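Local coordinates for protein carboxylesterase YbfK (Bacillus subtilis, PDB 4CCY) that hydrolyses carboxylic esters to an alcohol and a carboxylate, as a carboxylesterase of the alpha/beta hydrolase superfamily, at residues G50-P55 against Q80-A85; Y84-I89 against A108-D113. All blocks are in the same frame, centred on the assembly; numbering follows the deposited sequence.

In the fold
Both contacts are built on strand 82-86 of the mixed sheet of this alpha/beta hydrolase, one at each end, and their centres lie about 17 Å apart. Interaction 1 comes first along the chain: the turn joining strands 42-49 and 56-60 meets the start of strand 82-86, which hydrogen-bonds to both of them, antiparallel to the first and parallel to the second. Interaction 2 takes over where that strand ends, with 84-89 packing against helix 104-118; the two share Tyr-84 and Ala-85. The strand and the chain just after it thus lead from a partly exposed surface, away from the sodium sites and probable catalytic residues, to a buried region near Ser-129, the probable nucleophile.

Interaction 1: G50-P55 against Q80-A85; sequences GPKDAP and QFRTYA
Arg-82 meets the 50-55 loop with both its backbone and its side chain. Arg-82 N donates to Pro-55 O at 3.0 Å, the start of the parallel pairing of strands 82-86 and 56-60 that Leu-57 carries on. The side chain, with CG anti to the backbone N (chi1 -178°) and a bend at chi2, runs past the carbonyls of Pro-51 and Gly-50, and Arg-82 NH1 donates to Gly-50 O at 2.9 Å. That bond is far from straight (140° at the hydrogen), and the oxygen lies somewhat out of the guanidinium plane. Lys-52 lies alongside and points the same way, its CG 3.8 Å above the centre of one Arg-82 guanidinium face. The two cationic ends come close, Lys-52 NZ being 4.4 Å from Arg-82 NH2, but Glu-33 forms salt bridges to both, one through each carboxylate oxygen. Pro-51 O is taken up within the loop, where it accepts from Ala-54 N and closes a type I beta turn, while Arg-82 CB packs 3.4 Å from the same oxygen. Ala-54 points its methyl at the residues leading into the strand, CB being 3.4 Å from Gln-80 O. Beside it, Pro-55 CB touches Phe-81 CD1 at 4.0 Å, and Pro-55 O lies at the edge of the Phe-81 ring. At Gly-50, the backbone angles and the nearness of Phe-81 O leave no space for a CB. The chemistry implies a loop tied to the strand by two hydrogen bonds, one on either flank of its turn, with Glu-33 probably offsetting the repulsion between the neighbouring Lys-52 and Arg-82 cations.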
loop_
_atom_site.group_PDB
_atom_site.type_symbol
_atom_site.label_atom_id
_atom_site.label_comp_id
_atom_site.label_asym_id
_atom_site.label_seq_id
_atom_site.Cartn_x
_atom_site.Cartn_y
_atom_site.Cartn_z
ATOM N N GLY A 50 -9.729 16.069 1.510
ATOM C CA GLY A 50 -10.994 15.984 0.796
ATOM C C GLY A 50 -12.180 16.420 1.629
ATOM O O GLY A 50 -12.035 16.642 2.828
ATOM N N PRO A 51 -13.365 16.546 0.990
ATOM C CA PRO A 51 -14.549 17.088 1.661
ATOM C C PRO A 51 -15.018 16.166 2.778
ATOM O O PRO A 51 -15.098 14.953 2.586
ATOM C CB PRO A 51 -15.605 17.165 0.538
ATOM C CG PRO A 51 -14.863 16.926 -0.742
ATOM C CD PRO A 51 -13.666 16.109 -0.386
ATOM N N LYS A 52 -15.324 16.743 3.936
ATOM C CA LYS A 52 -15.595 15.945 5.133
ATOM C C LYS A 52 -16.915 15.168 5.082
ATOM O O LYS A 52 -17.098 14.214 5.838
ATOM C CB LYS A 52 -15.474 16.813 6.389
ATOM C CG LYS A 52 -14.021 17.168 6.687
ATOM C CD LYS A 52 -13.857 18.061 7.899
ATOM C CE LYS A 52 -12.389 18.217 8.261
ATOM N NZ LYS A 52 -12.234 18.572 9.698
ATOM N N ASP A 53 -17.811 15.552 4.170
ATOM C CA ASP A 53 -19.072 14.836 3.967
ATOM C C ASP A 53 -19.054 13.835 2.791
ATOM O O ASP A 53 -20.066 13.210 2.500
ATOM C CB ASP A 53 -20.266 15.823 3.870
ATOM C CG ASP A 53 -20.102 16.868 2.754
ATOM O OD1 ASP A 53 -19.149 16.775 1.944
ATOM O OD2 ASP A 53 -20.948 17.797 2.679
ATOM N N ALA A 54 -17.907 13.666 2.141
ATOM C CA ALA A 54 -17.782 12.748 0.998
ATOM C C ALA A 54 -17.543 11.296 1.453
ATOM O O ALA A 54 -17.061 11.080 2.575
ATOM C CB ALA A 54 -16.663 13.214 0.078
ATOM N N PRO A 55 -17.872 10.292 0.595
ATOM C CA PRO A 55 -17.611 8.897 0.982
ATOM C C PRO A 55 -16.136 8.651 1.336
ATOM O O PRO A 55 -15.239 9.316 0.806
ATOM C CB PRO A 55 -18.026 8.092 -0.258
ATOM C CG PRO A 55 -19.019 8.961 -0.960
ATOM C CD PRO A 55 -18.590 10.380 -0.696
ATOM N N GLN A 80 -13.573 13.922 -4.743
ATOM C CA GLN A 80 -14.853 13.231 -4.587
ATOM C C GLN A 80 -14.917 12.366 -3.343
ATOM O O GLN A 80 -15.988 11.891 -2.975
ATOM C CB GLN A 80 -15.153 12.385 -5.825
ATOM C CG GLN A 80 -16.128 13.047 -6.793
ATOM C CD GLN A 80 -15.834 12.712 -8.239
ATOM O OE1 GLN A 80 -14.826 13.164 -8.803
ATOM N NE2 GLN A 80 -16.711 11.931 -8.851
ATOM N N PHE A 81 -13.771 12.157 -2.701
ATOM C CA PHE A 81 -13.711 11.308 -1.513
ATOM C C PHE A 81 -12.998 11.987 -0.359
ATOM O O PHE A 81 -12.085 12.791 -0.557
ATOM C CB PHE A 81 -13.026 9.972 -1.833
ATOM C CG PHE A 81 -13.718 9.184 -2.905
ATOM C CD1 PHE A 81 -14.822 8.388 -2.603
ATOM C CD2 PHE A 81 -13.282 9.251 -4.224
ATOM C CE1 PHE A 81 -15.465 7.665 -3.597
ATOM C CE2 PHE A 81 -13.931 8.535 -5.223
ATOM C CZ PHE A 81 -15.019 7.744 -4.908
ATOM N N ARG A 82 -13.429 11.657 0.847
ATOM C CA ARG A 82 -12.647 11.949 2.028
ATOM C C ARG A 82 -11.603 10.833 2.113
ATOM O O ARG A 82 -11.940 9.692 2.438
ATOM C CB ARG A 82 -13.544 11.970 3.267
ATOM C CG ARG A 82 -12.826 12.308 4.570
ATOM C CD ARG A 82 -12.310 13.743 4.605
ATOM N NE ARG A 82 -11.735 14.070 5.916
ATOM C CZ ARG A 82 -10.890 15.072 6.152
ATOM N NH1 ARG A 82 -10.501 15.874 5.165
ATOM N NH2 ARG A 82 -10.425 15.273 7.380
ATOM N N THR A 83 -10.359 11.160 1.767
ATOM C CA THR A 83 -9.270 10.177 1.753
ATOM C C THR A 83 -8.513 10.145 3.067
ATOM O O THR A 83 -8.185 11.187 3.637
ATOM C CB THR A 83 -8.231 10.457 0.648
ATOM O OG1 THR A 83 -7.752 11.809 0.786
ATOM C CG2 THR A 83 -8.843 10.240 -0.750
ATOM N N TYR A 84 -8.230 8.935 3.523
ATOM C CA TYR A 84 -7.435 8.697 4.707
ATOM C C TYR A 84 -6.212 7.879 4.307
ATOM O O TYR A 84 -6.328 6.696 4.035
ATOM C CB TYR A 84 -8.246 7.919 5.724
ATOM C CG TYR A 84 -9.483 8.637 6.235
ATOM C CD1 TYR A 84 -9.378 9.679 7.162
ATOM C CD2 TYR A 84 -10.759 8.252 5.813
ATOM C CE1 TYR A 84 -10.506 10.311 7.655
ATOM C CE2 TYR A 84 -11.898 8.882 6.302
ATOM C CZ TYR A 84 -11.768 9.908 7.217
ATOM O OH TYR A 84 -12.893 10.543 7.701
ATOM N N ALA A 85 -5.044 8.515 4.268
ATOM C CA ALA A 85 -3.813 7.819 3.910
ATOM C C ALA A 85 -3.175 7.275 5.184
ATOM O O ALA A 85 -2.706 8.035 6.048
ATOM C CB ALA A 85 -2.858 8.742 3.166
#

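Interaction 2: Y84-I89 against A108-D113; sequences YAVDII and AEWMKD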
loop_
_atom_site.group_PDB
_atom_site.type_symbol
_atom_site.label_atom_id
_atom_site.label_comp_id
_atom_site.label_asym_id
_atom_site.label_seq_id
_atom_site.Cartn_x
_atom_site.Cartn_y
_atom_site.Cartn_z
ATOM N N TYR A 84 -8.230 8.935 3.523
ATOM C CA TYR A 84 -7.435 8.697 4.707
ATOM C C TYR A 84 -6.212 7.879 4.307
ATOM O O TYR A 84 -6.328 6.696 4.035
ATOM C CB TYR A 84 -8.246 7.919 5.724
ATOM C CG TYR A 84 -9.483 8.637 6.235
ATOM C CD1 TYR A 84 -9.378 9.679 7.162
ATOM C CD2 TYR A 84 -10.759 8.252 5.813
ATOM C CE1 TYR A 84 -10.506 10.311 7.655
ATOM C CE2 TYR A 84 -11.898 8.882 6.302
ATOM C CZ TYR A 84 -11.768 9.908 7.217
ATOM O OH TYR A 84 -12.893 10.543 7.701
ATOM N N ALA A 85 -5.044 8.515 4.268
ATOM C CA ALA A 85 -3.813 7.819 3.910
ATOM C C ALA A 85 -3.175 7.275 5.184
ATOM O O ALA A 85 -2.706 8.035 6.048
ATOM C CB ALA A 85 -2.858 8.742 3.166
ATOM N N VAL A 86 -3.163 5.952 5.284
ATOM C CA VAL A 86 -2.818 5.262 6.526
ATOM C C VAL A 86 -1.392 4.699 6.448
ATOM O O VAL A 86 -1.064 3.959 5.504
ATOM C CB VAL A 86 -3.825 4.118 6.802
ATOM C CG1 VAL A 86 -3.466 3.360 8.075
ATOM C CG2 VAL A 86 -5.262 4.646 6.842
ATOM N N ASP A 87 -0.565 5.037 7.446
ATOM C CA ASP A 87 0.816 4.533 7.514
ATOM C C ASP A 87 0.793 3.150 8.135
ATOM O O ASP A 87 0.388 2.996 9.277
ATOM C CB ASP A 87 1.743 5.470 8.318
ATOM C CG ASP A 87 2.353 6.585 7.462
ATOM O OD1 ASP A 87 2.029 6.676 6.250
ATOM O OD2 ASP A 87 3.135 7.405 8.004
ATOM N N ILE A 88 1.207 2.145 7.372
ATOM C CA ILE A 88 1.119 0.765 7.850
ATOM C C ILE A 88 2.060 0.586 9.034
ATOM O O ILE A 88 3.261 0.810 8.926
ATOM C CB ILE A 88 1.411 -0.266 6.726
ATOM C CG1 ILE A 88 0.401 -0.092 5.577
ATOM C CG2 ILE A 88 1.390 -1.692 7.292
ATOM C CD1 ILE A 88 0.869 -0.669 4.254
ATOM N N ILE A 89 1.485 0.206 10.168
ATOM C CA ILE A 89 2.221 0.062 11.400
ATOM C C ILE A 89 3.185 -1.124 11.288
ATOM O O ILE A 89 2.822 -2.184 10.757
ATOM C CB ILE A 89 1.243 -0.016 12.602
ATOM C CG1 ILE A 89 1.924 0.448 13.902
ATOM C CG2 ILE A 89 0.579 -1.386 12.726
ATOM C CD1 ILE A 89 0.921 0.909 14.958
ATOM N N ALA A 108 -6.024 -7.618 9.818
ATOM C CA ALA A 108 -7.431 -7.232 9.690
ATOM C C ALA A 108 -7.970 -6.603 10.977
ATOM O O ALA A 108 -8.772 -5.676 10.919
ATOM C CB ALA A 108 -8.285 -8.411 9.244
ATOM N N GLU A 109 -7.511 -7.083 12.130
ATOM C CA GLU A 109 -7.893 -6.453 13.404
ATOM C C GLU A 109 -7.344 -5.029 13.528
ATOM O O GLU A 109 -8.060 -4.125 13.969
ATOM C CB GLU A 109 -7.516 -7.321 14.621
ATOM C CG GLU A 109 -8.367 -8.586 14.771
ATOM C CD GLU A 109 -9.856 -8.284 14.933
ATOM O OE1 GLU A 109 -10.215 -7.484 15.819
ATOM O OE2 GLU A 109 -10.688 -8.844 14.177
ATOM N N TRP A 110 -6.089 -4.835 13.120
ATOM C CA TRP A 110 -5.481 -3.504 13.049
ATOM C C TRP A 110 -6.346 -2.555 12.238
ATOM O O TRP A 110 -6.647 -1.460 12.690
ATOM C CB TRP A 110 -4.071 -3.577 12.444
ATOM C CG TRP A 110 -3.495 -2.219 12.084
ATOM C CD1 TRP A 110 -3.268 -1.142 12.935
ATOM C CD2 TRP A 110 -3.075 -1.750 10.760
ATOM N NE1 TRP A 110 -2.734 -0.075 12.252
ATOM C CE2 TRP A 110 -2.609 -0.367 10.941
ATOM C CE3 TRP A 110 -3.033 -2.313 9.491
ATOM C CZ2 TRP A 110 -2.116 0.394 9.878
ATOM C CZ3 TRP A 110 -2.555 -1.527 8.426
ATOM C CH2 TRP A 110 -2.108 -0.209 8.619
ATOM N N MET A 111 -6.765 -2.987 11.045
ATOM C CA MET A 111 -7.572 -2.140 10.162
ATOM C C MET A 111 -8.968 -1.856 10.706
ATOM O O MET A 111 -9.480 -0.753 10.505
ATOM C CB MET A 111 -7.640 -2.707 8.736
ATOM C CG MET A 111 -8.272 -1.783 7.680
ATOM S SD MET A 111 -7.627 -0.078 7.524
ATOM C CE MET A 111 -5.847 -0.339 7.560
ATOM N N LYS A 112 -9.587 -2.839 11.373
ATOM C CA LYS A 112 -10.866 -2.610 12.060
ATOM C C LYS A 112 -10.745 -1.508 13.112
ATOM O O LYS A 112 -11.616 -0.646 13.192
ATOM C CB LYS A 112 -11.417 -3.888 12.706
ATOM C CG LYS A 112 -12.050 -4.869 11.737
ATOM C CD LYS A 112 -12.745 -5.988 12.504
ATOM C CE LYS A 112 -12.845 -7.239 11.650
ATOM N NZ LYS A 112 -13.489 -8.334 12.424
ATOM N N ASP A 113 -9.663 -1.529 13.892
ATOM C CA ASP A 113 -9.389 -0.472 14.883
ATOM C C ASP A 113 -9.230 0.896 14.212
ATOM O O ASP A 113 -9.711 1.905 14.723
ATOM C CB ASP A 113 -8.102 -0.761 15.670
ATOM C CG ASP A 113 -8.237 -1.890 16.674
ATOM O OD1 ASP A 113 -9.335 -2.463 16.841
ATOM O OD2 ASP A 113 -7.202 -2.208 17.315
#
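Trp-110 reaches from helix 104-118 to the chain leaving strand 82-86, its CG anti to the backbone N (chi1 168°), and its indole carries nearly all of the contact. The tight part surrounds the indole: Ile-89 CG2 makes a CH-pi contact with the five-membered ring, 3.7 Å from its centroid and 16° off the ring normal. On the opposite face, over the rim of the six-membered ring, lies the thioether methyl CE of Met-111 from the same helix. Trp-110 CH2 approaches Ile-88 CA at 3.5 Å, with the Ile-88 side chain crossing at about a right angle, and Trp-110 CZ2 meets Val-86 CG1 at 3.7 Å. Packing is looser between Val-86 CG1 and Met-111 CE, 4.4 Å apart. The partly exposed side of the helix turns from the strand and carries Glu-109 and Lys-112, joined by a salt bridge whose hydrogen bond is weak. No hydrogen bond crosses the contact; Trp-110 NE1 donates to Thr-44 OG1, and Asp-87 O, at the ring edge, accepts from Ser-95 OG. Beside what is probably the nucleophile elbow, which Ile-88 touches, helix and strand exit are therefore held by apolar and CH-pi packing, with polar bonds going to other partners.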